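Local coordinates for protein toxin-antitoxin system toxin HepN family (Shewanella oneidensis MR-1, PDB 6M6U) that cleaves mRNA as the growth-inhibiting toxin of a type VII toxin-antitoxin system and is neutralized by its cognate antitoxin, mostly through tri-AMPylation, at residues I53-N58 against R70-L75. Numbering follows the deposited sequence.
Sequences IANHIN and RDSFTL
S72 reaches across to N55 and N58, and this polar group carries most of the contact between the two helices. The serine OG, anti to its backbone N (chi1 -167°), donates to N55 OD1 at 2.9 Å. N58 ND2 also reaches the same OG at 2.9 Å, but only weakly, because the N-H is poorly aligned with it; the better bond goes to S72 O, 3.1 Å from ND2, fairly straight (162°) and with S72 O in the plane of the N58 amide. Asparagine suits both helix positions, since one amide supplies an acceptor and the other a donor, and this buried hydroxyl can serve as both.

Apolar packing is slight: A54 points its methyl at the other helix, and CB lies 4.0 Å from F73 CE1. Carbon-oxygen van der Waals contacts add to it, A54 CB being 3.2 Å from S72 OG and N58 OD1 3.6 Å from L75 CB. The small size of A54 allows the two backbones to come close here.

The axes of segments 53-58 and 70-75 approach to 8.9 Å and cross at 53°, packing the C-terminal part of helix 33-60 directly on helix 69-78, the next helix in the chain; P66 of the loop between them touches N55 and S72. N55 OD1 also accepts a bond from Q112 of the antitoxin MntA chain, while F73 packs on L90 and K91 of helix 84-102, its side chain about 7 Å from that of R97, probably an active-site residue as in related proteins.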
loop_
_atom_site.group_PDB
_atom_site.type_symbol
_atom_site.label_atom_id
_atom_site.label_comp_id
_atom_site.label_asym_id
_atom_site.label_seq_id
_atom_site.Cartn_x
_atom_site.Cartn_y
_atom_site.Cartn_z
ATOM N N ILE B 53 -29.133 -23.067 25.200
ATOM C CA ILE B 53 -28.763 -23.314 26.592
ATOM C C ILE B 53 -27.352 -23.879 26.670
ATOM O O ILE B 53 -26.521 -23.425 27.466
ATOM C CB ILE B 53 -29.779 -24.262 27.256
ATOM C CG1 ILE B 53 -31.120 -23.558 27.466
ATOM C CG2 ILE B 53 -29.228 -24.819 28.563
ATOM C CD1 ILE B 53 -32.274 -24.517 27.644
ATOM N N ALA B 54 -27.067 -24.885 25.842
ATOM C CA ALA B 54 -25.752 -25.513 25.847
ATOM C C ALA B 54 -24.662 -24.506 25.504
ATOM O O ALA B 54 -23.668 -24.379 26.231
ATOM C CB ALA B 54 -25.736 -26.683 24.866
ATOM N N ASN B 55 -24.832 -23.781 24.389
ATOM C CA ASN B 55 -23.861 -22.766 23.985
ATOM C C ASN B 55 -23.642 -21.741 25.090
ATOM O O ASN B 55 -22.519 -21.266 25.294
ATOM C CB ASN B 55 -24.334 -22.060 22.712
ATOM C CG ASN B 55 -24.343 -22.970 21.501
ATOM O OD1 ASN B 55 -23.630 -23.974 21.457
ATOM N ND2 ASN B 55 -25.151 -22.617 20.501
ATOM N N HIS B 56 -24.710 -21.383 25.803
ATOM C CA HIS B 56 -24.609 -20.394 26.870
ATOM C C HIS B 56 -23.734 -20.903 28.009
ATOM O O HIS B 56 -22.812 -20.209 28.457
ATOM C CB HIS B 56 -26.012 -20.042 27.367
ATOM C CG HIS B 56 -26.034 -19.178 28.589
ATOM N ND1 HIS B 56 -25.873 -17.811 28.537
ATOM C CD2 HIS B 56 -26.228 -19.485 29.894
ATOM C CE1 HIS B 56 -25.954 -17.313 29.758
ATOM N NE2 HIS B 56 -26.171 -18.308 30.600
ATOM N N ILE B 57 -24.002 -22.127 28.476
ATOM C CA ILE B 57 -23.302 -22.662 29.640
ATOM C C ILE B 57 -21.827 -22.900 29.328
ATOM O O ILE B 57 -20.952 -22.597 30.148
ATOM C CB ILE B 57 -23.999 -23.946 30.129
ATOM C CG1 ILE B 57 -25.383 -23.612 30.688
ATOM C CG2 ILE B 57 -23.158 -24.651 31.179
ATOM C CD1 ILE B 57 -26.269 -24.811 30.870
ATOM N N ASN B 58 -21.526 -23.433 28.140
ATOM C CA ASN B 58 -20.132 -23.655 27.761
ATOM C C ASN B 58 -19.342 -22.351 27.748
ATOM O O ASN B 58 -18.151 -22.335 28.082
ATOM C CB ASN B 58 -20.054 -24.337 26.395
ATOM C CG ASN B 58 -20.481 -25.795 26.445
ATOM O OD1 ASN B 58 -20.132 -26.525 27.377
ATOM N ND2 ASN B 58 -21.245 -26.225 25.445
ATOM N N ARG B 70 -23.922 -30.171 18.108
ATOM C CA ARG B 70 -23.804 -31.424 18.849
ATOM C C ARG B 70 -22.606 -31.407 19.782
ATOM O O ARG B 70 -22.696 -31.864 20.927
ATOM C CB ARG B 70 -23.685 -32.603 17.890
ATOM C CG ARG B 70 -24.943 -32.934 17.135
ATOM C CD ARG B 70 -24.621 -33.019 15.663
ATOM N NE ARG B 70 -25.531 -33.905 14.950
ATOM C CZ ARG B 70 -25.593 -33.985 13.627
ATOM N NH1 ARG B 70 -24.803 -33.227 12.881
ATOM N NH2 ARG B 70 -26.446 -34.820 13.050
ATOM N N ASP B 71 -21.464 -30.913 19.298
ATOM C CA ASP B 71 -20.287 -30.777 20.144
ATOM C C ASP B 71 -20.570 -29.944 21.385
ATOM O O ASP B 71 -19.867 -30.086 22.393
ATOM C CB ASP B 71 -19.142 -30.150 19.348
ATOM C CG ASP B 71 -17.814 -30.236 20.073
ATOM O OD1 ASP B 71 -17.070 -29.230 20.076
ATOM O OD2 ASP B 71 -17.499 -31.306 20.642
ATOM N N SER B 72 -21.588 -29.081 21.337
ATOM C CA SER B 72 -21.960 -28.310 22.517
ATOM C C SER B 72 -22.592 -29.199 23.578
ATOM O O SER B 72 -22.379 -28.986 24.776
ATOM C CB SER B 72 -22.908 -27.180 22.127
ATOM O OG SER B 72 -23.038 -26.254 23.188
ATOM N N PHE B 73 -23.387 -30.190 23.161
ATOM C CA PHE B 73 -23.874 -31.186 24.112
ATOM C C PHE B 73 -22.741 -32.086 24.582
ATOM O O PHE B 73 -22.682 -32.453 25.762
ATOM C CB PHE B 73 -24.992 -32.026 23.491
ATOM C CG PHE B 73 -26.238 -31.251 23.192
ATOM C CD1 PHE B 73 -26.900 -30.567 24.197
ATOM C CD2 PHE B 73 -26.752 -31.211 21.908
ATOM C CE1 PHE B 73 -28.051 -29.853 23.929
ATOM C CE2 PHE B 73 -27.905 -30.502 21.633
ATOM C CZ PHE B 73 -28.557 -29.822 22.647
ATOM N N THR B 74 -21.838 -32.456 23.669
ATOM C CA THR B 74 -20.697 -33.285 24.045
ATOM C C THR B 74 -19.883 -32.633 25.155
ATOM O O THR B 74 -19.498 -33.300 26.122
ATOM C CB THR B 74 -19.818 -33.556 22.823
ATOM O OG1 THR B 74 -20.560 -34.305 21.853
ATOM C CG2 THR B 74 -18.578 -34.338 23.216
ATOM N N LEU B 75 -19.632 -31.322 25.049
ATOM C CA LEU B 75 -18.838 -30.633 26.063
ATOM C C LEU B 75 -19.547 -30.611 27.413
ATOM O O LEU B 75 -18.898 -30.705 28.462
ATOM C CB LEU B 75 -18.507 -29.209 25.615
ATOM C CG LEU B 75 -17.499 -29.057 24.467
ATOM C CD1 LEU B 75 -17.232 -27.584 24.177
ATOM C CD2 LEU B 75 -16.192 -29.777 24.782
#